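Local coordinates for putative type VI secretion protein (Escherichia coli, PDB 6SKI) that probably hydrolyses phospholipids as a toxic effector that the type VI secretion system delivers while it is loaded on the VgrG spike, at residues 106-111 against 436-441; 420-425 against 444-449. One frame throughout, in Å; residues are numbered along the deposited sequence.

Interaction 1. Residues 106-111 against 436-441; sequences NILYHP and EPIRQT
Where helix 101-108 ends and the chain turns toward strand 121-128 of the central alpha/beta-hydrolase sheet, the long loop between helices 416-431 and 452-466 runs alongside it. Tyr109 is the first residue to leave helical torsions, and just before it the carbonyl of Leu108 accepts the backbone N-H of Glu436. Leu108 O lies 2.6 Å from Glu436 N in a nearly straight bond, 160° at the hydrogen, with the donor in the carbonyl plane. A further backbone bond joins His110 to Leu434, so the two stretches of backbone pair in antiparallel sense without forming a regular strand. The Leu108 side chain starts beside its own backbone N and divides its methyls: CD2 lies 3.4 Å from Glu436 O, while CD1 meets CG1 of Ile438 at 3.7 Å, the two side chains crossing at about a right angle. Leu425 of helix 416-431 touches both. On the far side of the bond Glu436 bends at chi2 (-80°), bringing OE2 in plane to the edge of the His110 ring, 3.1 Å from His110 CD2. The carboxylate stands almost perpendicular to that ring, at 88°. Its OE1 has a long salt bridge to Arg439 NH2, at 3.9 Å. The arrangement is a surface loop closing over a helix-to-strand connection of an alpha/beta-hydrolase fold.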
loop_
_atom_site.group_PDB
_atom_site.type_symbol
_atom_site.label_atom_id
_atom_site.label_comp_id
_atom_site.label_asym_id
_atom_site.label_seq_id
_atom_site.Cartn_x
_atom_site.Cartn_y
_atom_site.Cartn_z
ATOM N N ASN A 106 7.871 7.021 5.735
ATOM C CA ASN A 106 8.253 6.421 7.007
ATOM C C ASN A 106 9.632 6.898 7.440
ATOM O O ASN A 106 9.840 7.261 8.602
ATOM C CB ASN A 106 8.208 4.898 6.892
ATOM C CG ASN A 106 8.337 4.208 8.228
ATOM O OD1 ASN A 106 7.395 4.169 9.014
ATOM N ND2 ASN A 106 9.510 3.652 8.492
ATOM N N ILE A 107 10.592 6.899 6.514
ATOM C CA ILE A 107 11.941 7.360 6.835
ATOM C C ILE A 107 11.935 8.832 7.224
ATOM O O ILE A 107 12.728 9.262 8.069
ATOM C CB ILE A 107 12.889 7.095 5.646
ATOM C CG1 ILE A 107 13.022 5.595 5.377
ATOM C CG2 ILE A 107 14.252 7.710 5.893
ATOM C CD1 ILE A 107 13.064 4.743 6.621
ATOM N N LEU A 108 11.027 9.619 6.650
ATOM C CA LEU A 108 11.004 11.056 6.871
ATOM C C LEU A 108 10.038 11.483 7.961
ATOM O O LEU A 108 10.165 12.599 8.473
ATOM C CB LEU A 108 10.637 11.786 5.576
ATOM C CG LEU A 108 11.726 11.887 4.514
ATOM C CD1 LEU A 108 11.155 12.485 3.248
ATOM C CD2 LEU A 108 12.877 12.721 5.027
ATOM N N TYR A 109 9.073 10.639 8.306
ATOM C CA TYR A 109 8.206 10.902 9.445
ATOM C C TYR A 109 9.058 11.121 10.682
ATOM O O TYR A 109 9.847 10.250 11.059
ATOM C CB TYR A 109 7.259 9.726 9.650
ATOM C CG TYR A 109 6.096 9.990 10.570
ATOM C CD1 TYR A 109 4.962 10.637 10.115
ATOM C CD2 TYR A 109 6.125 9.577 11.890
ATOM C CE1 TYR A 109 3.897 10.863 10.949
ATOM C CE2 TYR A 109 5.065 9.802 12.730
ATOM C CZ TYR A 109 3.954 10.447 12.255
ATOM O OH TYR A 109 2.889 10.679 13.089
ATOM N N HIS A 110 8.916 12.284 11.297
ATOM C CA HIS A 110 9.748 12.614 12.440
ATOM C C HIS A 110 9.430 11.682 13.603
ATOM O O HIS A 110 8.286 11.658 14.075
ATOM C CB HIS A 110 9.532 14.065 12.855
ATOM C CG HIS A 110 10.377 14.488 14.012
ATOM N ND1 HIS A 110 9.842 14.907 15.210
ATOM C CD2 HIS A 110 11.721 14.546 14.160
ATOM C CE1 HIS A 110 10.820 15.209 16.044
ATOM N NE2 HIS A 110 11.970 14.998 15.432
ATOM N N PRO A 111 10.395 10.903 14.086
ATOM C CA PRO A 111 10.138 10.058 15.253
ATOM C C PRO A 111 10.533 10.729 16.558
ATOM O O PRO A 111 11.559 11.413 16.630
ATOM C CB PRO A 111 11.000 8.830 14.963
ATOM C CG PRO A 111 12.208 9.422 14.303
ATOM C CD PRO A 111 11.733 10.645 13.528
ATOM N N GLU A 436 10.861 15.117 8.717
ATOM C CA GLU A 436 12.224 15.579 8.573
ATOM C C GLU A 436 12.407 16.185 7.183
ATOM O O GLU A 436 11.810 15.714 6.212
ATOM C CB GLU A 436 13.204 14.429 8.778
ATOM C CG GLU A 436 13.031 13.683 10.096
ATOM C CD GLU A 436 13.663 14.391 11.282
ATOM O OE1 GLU A 436 13.800 15.632 11.252
ATOM O OE2 GLU A 436 14.022 13.698 12.256
ATOM N N PRO A 437 13.209 17.238 7.064
ATOM C CA PRO A 437 13.414 17.857 5.753
ATOM C C PRO A 437 14.069 16.891 4.778
ATOM O O PRO A 437 14.822 15.995 5.164
ATOM C CB PRO A 437 14.335 19.038 6.074
ATOM C CG PRO A 437 13.940 19.387 7.470
ATOM C CD PRO A 437 13.858 18.031 8.118
ATOM N N ILE A 438 13.766 17.077 3.497
ATOM C CA ILE A 438 14.461 16.366 2.434
ATOM C C ILE A 438 15.768 17.099 2.181
ATOM O O ILE A 438 15.767 18.258 1.752
ATOM C CB ILE A 438 13.617 16.286 1.156
ATOM C CG1 ILE A 438 12.448 15.322 1.338
ATOM C CG2 ILE A 438 14.476 15.844 -0.014
ATOM C CD1 ILE A 438 11.806 14.901 0.038
ATOM N N ARG A 439 16.880 16.432 2.453
ATOM C CA ARG A 439 18.192 17.045 2.378
ATOM C C ARG A 439 18.964 16.472 1.199
ATOM O O ARG A 439 18.572 15.474 0.591
ATOM C CB ARG A 439 18.959 16.823 3.685
ATOM C CG ARG A 439 18.202 17.275 4.925
ATOM C CD ARG A 439 18.985 16.983 6.194
ATOM N NE ARG A 439 18.230 17.306 7.403
ATOM C CZ ARG A 439 17.455 16.444 8.054
ATOM N NH1 ARG A 439 17.325 15.201 7.615
ATOM N NH2 ARG A 439 16.809 16.824 9.148
ATOM N N GLN A 440 20.077 17.130 0.873
ATOM C CA GLN A 440 20.981 16.597 -0.137
ATOM C C GLN A 440 21.580 15.267 0.294
ATOM O O GLN A 440 22.059 14.509 -0.555
ATOM C CB GLN A 440 22.084 17.608 -0.450
ATOM C CG GLN A 440 21.650 18.770 -1.348
ATOM C CD GLN A 440 20.402 19.489 -0.854
ATOM O OE1 GLN A 440 20.388 20.053 0.240
ATOM N NE2 GLN A 440 19.350 19.472 -1.664
ATOM N N THR A 441 21.571 14.978 1.598
ATOM C CA THR A 441 21.965 13.659 2.075
ATOM C C THR A 441 21.132 12.567 1.415
ATOM O O THR A 441 21.664 11.520 1.024
ATOM C CB THR A 441 21.828 13.593 3.597
ATOM O OG1 THR A 441 22.763 14.496 4.199
ATOM C CG2 THR A 441 22.093 12.183 4.104
#

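Interaction 2. Residues 420-425 against 444-449; sequences CLRVML and ELQLPS
Leu421 sets its CD2 methyl against both branches of Leu445, 3.6 Å from Leu445 CD2 and equally far from Leu445 CD1, the two side chains crossing at about a right angle. The contact belongs to the alpha/beta-hydrolase fold: helix 416-431 packs on the central sheet, where Val423 and Met424 touch strand 278-284, and the loop leading to helix 452-466 crosses another side of the same helix. With CG anti to its backbone N (chi1 -174°), Leu421 reaches the loop and also touches Trp104 and Leu105 of helix 101-108, so the leucine pair is part of a buried apolar patch shared with that helix. One residue along, Arg422 has CG beside its backbone N and is extended from CG to NE, which carries the guanidinium out from the helix to the loop. Its NH2 edge is turned toward the carbonyl of Leu445, but the two groups are modelled too close together for a hydrogen bond to be assigned. Gln446 passes the same end obliquely with its CA, 3.9 Å from Arg422 NH2, while its amide turns to other partners: NE2 is hydrogen-bonded to Asn442 O, and OE1 weakly to Gln440. Leu447 comes tip to tip with the arginine and also touches Ala455 of helix 452-466. Leu447 CG lies over one face of the guanidinium, 3.7 Å from Arg422 NE, while Leu447 CD1 meets the aliphatic part at Arg422 CD, 3.6 Å away.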
loop_
_atom_site.group_PDB
_atom_site.type_symbol
_atom_site.label_atom_id
_atom_site.label_comp_id
_atom_site.label_asym_id
_atom_site.label_seq_id
_atom_site.Cartn_x
_atom_site.Cartn_y
_atom_site.Cartn_z
ATOM N N CYS A 420 5.743 13.201 -6.432
ATOM C CA CYS A 420 4.533 12.801 -5.720
ATOM C C CYS A 420 4.774 12.721 -4.218
ATOM O O CYS A 420 3.894 13.072 -3.422
ATOM C CB CYS A 420 4.043 11.465 -6.264
ATOM S SG CYS A 420 3.582 11.551 -8.000
ATOM N N LEU A 421 5.969 12.283 -3.821
ATOM C CA LEU A 421 6.367 12.305 -2.422
ATOM C C LEU A 421 6.320 13.714 -1.859
ATOM O O LEU A 421 5.832 13.932 -0.750
ATOM C CB LEU A 421 7.775 11.736 -2.283
ATOM C CG LEU A 421 8.292 11.543 -0.866
ATOM C CD1 LEU A 421 7.424 10.572 -0.101
ATOM C CD2 LEU A 421 9.718 11.078 -0.916
ATOM N N ARG A 422 6.853 14.680 -2.602
ATOM C CA ARG A 422 6.883 16.053 -2.110
ATOM C C ARG A 422 5.480 16.636 -2.015
ATOM O O ARG A 422 5.186 17.419 -1.106
ATOM C CB ARG A 422 7.781 16.904 -3.000
ATOM C CG ARG A 422 9.238 16.589 -2.784
ATOM C CD ARG A 422 10.101 16.984 -3.947
ATOM N NE ARG A 422 11.370 16.269 -3.901
ATOM C CZ ARG A 422 12.483 16.765 -3.378
ATOM N NH1 ARG A 422 12.484 17.979 -2.850
ATOM N NH2 ARG A 422 13.591 16.046 -3.377
ATOM N N VAL A 423 4.593 16.250 -2.931
ATOM C CA VAL A 423 3.207 16.703 -2.832
ATOM C C VAL A 423 2.540 16.131 -1.586
ATOM O O VAL A 423 1.849 16.848 -0.846
ATOM C CB VAL A 423 2.429 16.342 -4.107
ATOM C CG1 VAL A 423 1.026 16.893 -4.031
ATOM C CG2 VAL A 423 3.133 16.895 -5.322
ATOM N N MET A 424 2.736 14.837 -1.324
ATOM C CA MET A 424 2.166 14.252 -0.112
ATOM C C MET A 424 2.787 14.850 1.144
ATOM O O MET A 424 2.103 15.022 2.157
ATOM C CB MET A 424 2.322 12.734 -0.122
ATOM C CG MET A 424 1.514 12.032 0.960
ATOM S SD MET A 424 -0.268 12.276 0.866
ATOM C CE MET A 424 -0.665 11.392 -0.629
ATOM N N LEU A 425 4.079 15.171 1.098
ATOM C CA LEU A 425 4.723 15.814 2.237
ATOM C C LEU A 425 4.121 17.183 2.497
ATOM O O LEU A 425 3.901 17.559 3.651
ATOM C CB LEU A 425 6.227 15.938 1.996
ATOM C CG LEU A 425 7.094 14.689 2.101
ATOM C CD1 LEU A 425 8.413 14.912 1.393
ATOM C CD2 LEU A 425 7.326 14.334 3.544
ATOM N N GLU A 444 18.484 9.696 -3.152
ATOM C CA GLU A 444 17.394 8.970 -3.781
ATOM C C GLU A 444 16.139 9.816 -3.898
ATOM O O GLU A 444 15.208 9.422 -4.607
ATOM C CB GLU A 444 17.079 7.706 -2.983
ATOM C CG GLU A 444 17.956 6.522 -3.323
ATOM C CD GLU A 444 18.428 5.784 -2.088
ATOM O OE1 GLU A 444 18.506 6.412 -1.012
ATOM O OE2 GLU A 444 18.722 4.575 -2.193
ATOM N N LEU A 445 16.095 10.961 -3.221
ATOM C CA LEU A 445 14.930 11.830 -3.208
ATOM C C LEU A 445 15.193 13.157 -3.901
ATOM O O LEU A 445 14.317 14.026 -3.905
ATOM C CB LEU A 445 14.480 12.070 -1.769
ATOM C CG LEU A 445 13.907 10.841 -1.069
ATOM C CD1 LEU A 445 13.183 11.230 0.204
ATOM C CD2 LEU A 445 12.993 10.076 -2.005
ATOM N N GLN A 446 16.367 13.326 -4.499
ATOM C CA GLN A 446 16.714 14.566 -5.171
ATOM C C GLN A 446 16.156 14.560 -6.583
ATOM O O GLN A 446 16.234 13.555 -7.294
ATOM C CB GLN A 446 18.228 14.769 -5.209
ATOM C CG GLN A 446 18.858 14.935 -3.845
ATOM C CD GLN A 446 18.141 15.962 -2.995
ATOM O OE1 GLN A 446 17.973 17.112 -3.397
ATOM N NE2 GLN A 446 17.703 15.549 -1.812
ATOM N N LEU A 447 15.591 15.687 -6.978
ATOM C CA LEU A 447 14.886 15.876 -8.232
ATOM C C LEU A 447 15.833 16.396 -9.307
ATOM O O LEU A 447 16.666 17.263 -9.033
ATOM C CB LEU A 447 13.739 16.857 -8.047
ATOM C CG LEU A 447 12.518 16.223 -7.395
ATOM C CD1 LEU A 447 11.400 17.215 -7.335
ATOM C CD2 LEU A 447 12.103 15.006 -8.188
ATOM N N PRO A 448 15.732 15.868 -10.523
ATOM C CA PRO A 448 16.485 16.447 -11.636
ATOM C C PRO A 448 16.049 17.881 -11.876
ATOM O O PRO A 448 14.935 18.277 -11.531
ATOM C CB PRO A 448 16.120 15.545 -12.819
ATOM C CG PRO A 448 15.688 14.267 -12.196
ATOM C CD PRO A 448 14.993 14.664 -10.933
ATOM N N SER A 449 16.949 18.669 -12.466
ATOM C CA SER A 449 16.620 20.061 -12.750
ATOM C C SER A 449 15.392 20.164 -13.640
ATOM O O SER A 449 14.506 20.992 -13.386
ATOM C CB SER A 449 17.810 20.757 -13.401
ATOM O OG SER A 449 19.028 20.309 -12.834
#

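Both contacts use the one loop between helices 416-431 and 452-466, and their centres lie 12 Å apart. Interaction 1 is a surface contact in which the earlier part of the loop pairs by backbone with the end of helix 101-108; interaction 2 is partly buried, and there the later part meets helix 416-431 through side chains, with no hydrogen bond assigned across it. The two join at Ile438, which touches Arg422 and Leu425, and at Gln446, which packs against Arg439 and Gln440. Helix 101-108 also takes part in both, through Leu108 in the first and through Trp104 and Leu105, beside Leu421, in the second.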